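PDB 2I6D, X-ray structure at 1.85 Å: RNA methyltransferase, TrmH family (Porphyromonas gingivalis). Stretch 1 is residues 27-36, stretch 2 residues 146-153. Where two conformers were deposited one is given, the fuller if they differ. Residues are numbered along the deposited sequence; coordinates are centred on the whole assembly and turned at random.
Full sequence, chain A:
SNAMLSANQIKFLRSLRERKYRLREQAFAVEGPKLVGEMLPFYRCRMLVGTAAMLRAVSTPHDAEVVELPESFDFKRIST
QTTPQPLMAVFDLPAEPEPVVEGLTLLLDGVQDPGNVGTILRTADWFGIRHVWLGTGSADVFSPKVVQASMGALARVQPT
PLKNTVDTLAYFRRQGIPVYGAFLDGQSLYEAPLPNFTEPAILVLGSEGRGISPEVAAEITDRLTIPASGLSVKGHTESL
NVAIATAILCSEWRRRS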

ATOM      1  N   ALA A  27      -5.531   0.293  14.876  1.00 29.33           N
ATOM      2  CA  ALA A  27      -6.741   0.278  14.062  1.00 29.22           C
ATOM      3  C   ALA A  27      -6.673   1.297  12.912  1.00 28.98           C
ATOM      4  O   ALA A  27      -5.913   2.269  12.967  1.00 28.26           O
ATOM      5  N   PHE A  28      -7.470   1.076  11.874  1.00 28.74           N
ATOM      6  CA  PHE A  28      -7.578   2.058  10.795  1.00 28.28           C
ATOM      7  C   PHE A  28      -8.960   1.948  10.193  1.00 28.62           C
ATOM      8  O   PHE A  28      -9.611   0.885  10.294  1.00 29.53           O
ATOM      9  N   ALA A  29      -9.427   3.027   9.572  1.00 27.85           N
ATOM     10  CA  ALA A  29     -10.754   3.044   8.996  1.00 28.32           C
ATOM     11  C   ALA A  29     -10.716   2.949   7.465  1.00 28.89           C
ATOM     12  O   ALA A  29      -9.748   3.379   6.799  1.00 29.42           O
ATOM     13  N   VAL A  30     -11.807   2.434   6.930  1.00 28.44           N
ATOM     14  CA  VAL A  30     -12.049   2.285   5.494  1.00 27.73           C
ATOM     15  C   VAL A  30     -13.478   2.726   5.251  1.00 28.14           C
ATOM     16  O   VAL A  30     -14.408   2.341   6.009  1.00 29.29           O
ATOM     17  N   GLU A  31     -13.661   3.535   4.218  1.00 27.42           N
ATOM     18  CA  GLU A  31     -14.977   4.089   3.889  1.00 27.67           C
ATOM     19  C   GLU A  31     -15.549   3.623   2.552  1.00 26.92           C
ATOM     20  O   GLU A  31     -14.844   3.487   1.537  1.00 26.47           O
ATOM     21  N   GLY A  32     -16.848   3.365   2.577  1.00 26.17           N
ATOM     22  CA  GLY A  32     -17.599   3.105   1.371  1.00 25.34           C
ATOM     23  C   GLY A  32     -17.788   1.628   1.095  1.00 25.77           C
ATOM     24  O   GLY A  32     -16.940   0.832   1.439  1.00 26.05           O
ATOM     25  N   PRO A  33     -18.909   1.257   0.463  1.00 25.71           N
ATOM     26  CA  PRO A  33     -19.207  -0.160   0.250  1.00 26.14           C
ATOM     27  C   PRO A  33     -18.174  -0.927  -0.575  1.00 26.67           C
ATOM     28  O   PRO A  33     -17.990  -2.116  -0.347  1.00 26.40           O
ATOM     29  N   LYS A  34     -17.560  -0.281  -1.563  1.00 27.00           N
ATOM     30  CA  LYS A  34     -16.668  -1.008  -2.480  1.00 27.56           C
ATOM     31  C   LYS A  34     -15.432  -1.492  -1.710  1.00 26.63           C
ATOM     32  O   LYS A  34     -15.077  -2.683  -1.732  1.00 26.42           O
ATOM     33  N   LEU A  35     -14.798  -0.570  -0.994  1.00 25.78           N
ATOM     34  CA  LEU A  35     -13.599  -0.888  -0.291  1.00 26.40           C
ATOM     35  C   LEU A  35     -13.886  -1.740   0.941  1.00 26.38           C
ATOM     36  O   LEU A  35     -13.141  -2.683   1.206  1.00 26.34           O
ATOM     37  N   VAL A  36     -14.962  -1.439   1.669  1.00 27.06           N
ATOM     38  CA  VAL A  36     -15.270  -2.206   2.874  1.00 27.05           C
ATOM     39  C   VAL A  36     -15.587  -3.651   2.487  1.00 27.88           C
ATOM     40  O   VAL A  36     -15.027  -4.583   3.071  1.00 27.12           O
ATOM     41  N   VAL A 146      -4.209   7.066   1.366  1.00 29.03           N
ATOM     42  CA  VAL A 146      -3.816   5.880   0.610  1.00 28.82           C
ATOM     43  C   VAL A 146      -4.931   4.852   0.499  1.00 28.63           C
ATOM     44  O   VAL A 146      -5.238   4.401  -0.601  1.00 28.01           O
ATOM     45  N   VAL A 147      -5.557   4.514   1.630  1.00 29.01           N
ATOM     46  CA  VAL A 147      -6.623   3.502   1.659  1.00 29.27           C
ATOM     47  C   VAL A 147      -7.718   3.812   0.650  1.00 29.77           C
ATOM     48  O   VAL A 147      -8.071   2.963  -0.184  1.00 29.20           O
ATOM     49  N   GLN A 148      -8.260   5.025   0.728  1.00 28.86           N
ATOM     50  CA  GLN A 148      -9.372   5.402  -0.122  1.00 28.89           C
ATOM     51  C   GLN A 148      -9.019   5.409  -1.618  1.00 29.92           C
ATOM     52  O   GLN A 148      -9.916   5.306  -2.451  1.00 29.92           O
ATOM     53  N   ALA A 149      -7.731   5.524  -1.936  1.00 31.00           N
ATOM     54  CA  ALA A 149      -7.269   5.521  -3.328  1.00 32.24           C
ATOM     55  C   ALA A 149      -6.725   4.150  -3.752  1.00 33.32           C
ATOM     56  O   ALA A 149      -6.159   4.022  -4.853  1.00 34.15           O
ATOM     57  N   SER A 150      -6.913   3.136  -2.901  1.00 33.03           N
ATOM     58  CA  SER A 150      -6.273   1.829  -3.110  1.00 33.15           C
ATOM     59  C   SER A 150      -6.985   0.880  -4.100  1.00 32.97           C
ATOM     60  O   SER A 150      -6.384  -0.108  -4.547  1.00 32.48           O
HETATM   61  N   MSE A 151      -8.244   1.164  -4.436  0.50 33.20           N
HETATM   62  CA  MSE A 151      -9.024   0.327  -5.376  0.50 35.01           C
HETATM   63  C   MSE A 151      -9.130  -1.139  -4.937  0.50 32.67           C
HETATM   64  O   MSE A 151      -9.228  -2.038  -5.778  0.50 32.40           O
ATOM     65  N   GLY A 152      -9.095  -1.377  -3.627  1.00 30.63           N
ATOM     66  CA  GLY A 152      -9.172  -2.733  -3.095  1.00 29.39           C
ATOM     67  C   GLY A 152      -7.849  -3.468  -3.045  1.00 28.94           C
ATOM     68  O   GLY A 152      -7.817  -4.652  -2.707  1.00 27.68           O
ATOM     69  N   ALA A 153      -6.751  -2.781  -3.370  1.00 28.76           N
ATOM     70  CA  ALA A 153      -5.460  -3.483  -3.491  1.00 29.73           C
ATOM     71  C   ALA A 153      -5.007  -4.162  -2.177  1.00 29.78           C
ATOM     72  O   ALA A 153      -4.307  -5.201  -2.197  1.00 30.21           O
TER

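The strongest link between the two stretches is a pair of hydrogen bonds between the side-chain amide of Gln 148 and the backbone of Glu 31. Glu 31 N donates to Gln 148 OE1 at 2.8 Å, and Gln 148 NE2 donates to Glu 31 O at 3.1 Å. Both bonds are close to linear, so the amide satisfies the NH and the CO of one residue together. The CA-to-CB bond of Gln 148 points sideways, but chi1 and chi2 are both m and bring the amide nearer to the strand.

Water 1 extends this network. Water 1 lies 2.8 Å from Ala 29 O and 2.8 Å from Gln 148 OE1, within hydrogen-bonding reach of each. The Glu 31 side chain, chi1 m, has both carboxylate oxygens hydrogen-bonded elsewhere in the structure.

Leu 35 has the largest area covered by stretch 2. It points toward stretch 2 with chi1 m and chi2 t. Leu 35 CD1 lies 3.6 Å from Gln 148 NE2 and 3.7 Å from Val 147 O. Leu 35 CD2 lies 3.2 Å from Gly 152 N, a tight approach, and 3.9 Å from Ser 150 OG. Ser 150, chi1 p, turns its hydroxyl back to its own stretch: Ser 150 OG donates to Val 147 O at 2.6 Å. Gly 152 lies in a type I' turn from Ser 150 to Ala 153, with backbone angles that call for glycine.

Val 147, chi1 t, points toward the strand. Val 147 CG1 packs against Val 30 CG2 at 3.8 Å, with Val 30 also t. Val 147 CG2 reaches Phe 28 CD1 at 4.3 Å, a looser contact that meets the ring obliquely. Phe 28 points toward stretch 2 with chi1 p. Met 151, a selenomethionine, has its CA-to-CB bond pointing away and stays at the margin.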

ATOM      1  CB  ALA A  27      -7.960   0.557  14.926  1.00 28.55           C
ATOM      2  CB  PHE A  28      -6.479   1.849   9.731  1.00 28.64           C
ATOM      3  CG  PHE A  28      -6.651   0.591   8.903  1.00 27.98           C
ATOM      4  CD1 PHE A  28      -7.270   0.647   7.657  1.00 30.17           C
ATOM      5  CD2 PHE A  28      -6.237  -0.640   9.384  1.00 28.22           C
ATOM      6  CE1 PHE A  28      -7.422  -0.504   6.885  1.00 29.30           C
ATOM      7  CE2 PHE A  28      -6.393  -1.825   8.602  1.00 27.86           C
ATOM      8  CZ  PHE A  28      -6.990  -1.739   7.359  1.00 29.28           C
ATOM      9  CB  ALA A  29     -11.511   4.309   9.431  1.00 29.48           C
ATOM     10  CB  VAL A  30     -11.864   0.808   5.050  1.00 28.42           C
ATOM     11  CG1 VAL A  30     -12.116   0.607   3.521  1.00 26.34           C
ATOM     12  CG2 VAL A  30     -10.444   0.303   5.432  1.00 27.25           C
ATOM     13  CB  GLU A  31     -14.963   5.612   3.959  1.00 27.18           C
ATOM     14  CG  GLU A  31     -14.436   6.164   5.296  1.00 26.26           C
ATOM     15  CD  GLU A  31     -14.583   7.685   5.349  1.00 28.92           C
ATOM     16  OE1 GLU A  31     -15.500   8.202   4.686  1.00 28.47           O
ATOM     17  OE2 GLU A  31     -13.773   8.368   6.016  1.00 28.59           O
ATOM     18  CB  PRO A  33     -20.551  -0.151  -0.515  1.00 26.62           C
ATOM     19  CG  PRO A  33     -20.777   1.279  -0.953  1.00 25.95           C
ATOM     20  CD  PRO A  33     -19.975   2.155  -0.033  1.00 25.68           C
ATOM     21  CB  LYS A  34     -16.255  -0.134  -3.672  1.00 27.55           C
ATOM     22  CG  LYS A  34     -17.355   0.150  -4.654  1.00 29.92           C
ATOM     23  CD  LYS A  34     -16.824   0.842  -5.929  1.00 30.83           C
ATOM     24  CE  LYS A  34     -17.863   1.832  -6.477  1.00 35.01           C
ATOM     25  NZ  LYS A  34     -17.520   2.321  -7.848  1.00 36.31           N
ATOM     26  CB  LEU A  35     -12.808   0.374   0.076  1.00 26.59           C
ATOM     27  CG  LEU A  35     -12.194   1.165  -1.087  1.00 25.94           C
ATOM     28  CD1 LEU A  35     -11.721   2.503  -0.547  1.00 27.90           C
ATOM     29  CD2 LEU A  35     -11.059   0.403  -1.756  1.00 27.42           C
ATOM     30  CB  VAL A  36     -16.422  -1.552   3.711  1.00 28.11           C
ATOM     31  CG1 VAL A  36     -16.871  -2.486   4.824  1.00 27.87           C
ATOM     32  CG2 VAL A  36     -15.949  -0.214   4.321  1.00 26.23           C
ATOM     33  CB  VAL A 146      -2.545   5.219   1.159  1.00 28.90           C
ATOM     34  CG1 VAL A 146      -2.227   3.903   0.364  1.00 27.31           C
ATOM     35  CG2 VAL A 146      -1.378   6.236   1.100  1.00 29.12           C
ATOM     36  CB  VAL A 147      -7.262   3.375   3.076  1.00 29.25           C
ATOM     37  CG1 VAL A 147      -8.618   2.662   3.018  1.00 29.21           C
ATOM     38  CG2 VAL A 147      -6.290   2.649   4.015  1.00 29.59           C
ATOM     39  CB  GLN A 148      -9.957   6.748   0.303  1.00 28.67           C
ATOM     40  CG  GLN A 148     -10.565   6.686   1.715  1.00 27.23           C
ATOM     41  CD  GLN A 148     -11.646   5.612   1.874  1.00 27.84           C
ATOM     42  OE1 GLN A 148     -11.588   4.824   2.801  1.00 28.02           O
ATOM     43  NE2 GLN A 148     -12.641   5.601   0.980  1.00 24.82           N
ATOM     44  CB  ALA A 149      -6.208   6.589  -3.522  1.00 32.14           C
ATOM     45  CB  SER A 150      -6.027   1.132  -1.743  1.00 33.18           C
ATOM     46  OG  SER A 150      -7.256   0.729  -1.150  1.00 32.26           O
HETATM   47  CB  MSE A 151      -8.434   0.379  -6.799  0.50 34.68           C
HETATM   48  CG  MSE A 151      -9.198   1.222  -7.815  0.50 38.16           C
HETATM   49 SE   MSE A 151      -9.590   0.324  -9.557  0.50 42.83          SE
HETATM   50  CE  MSE A 151      -8.319  -1.167  -9.552  0.50 43.26           C
ATOM     51  CB  ALA A 153      -4.375  -2.552  -4.011  1.00 29.36           C
TER
HETATM   52  O   HOH W   1     -10.096   5.578   5.055  1.00 28.26           O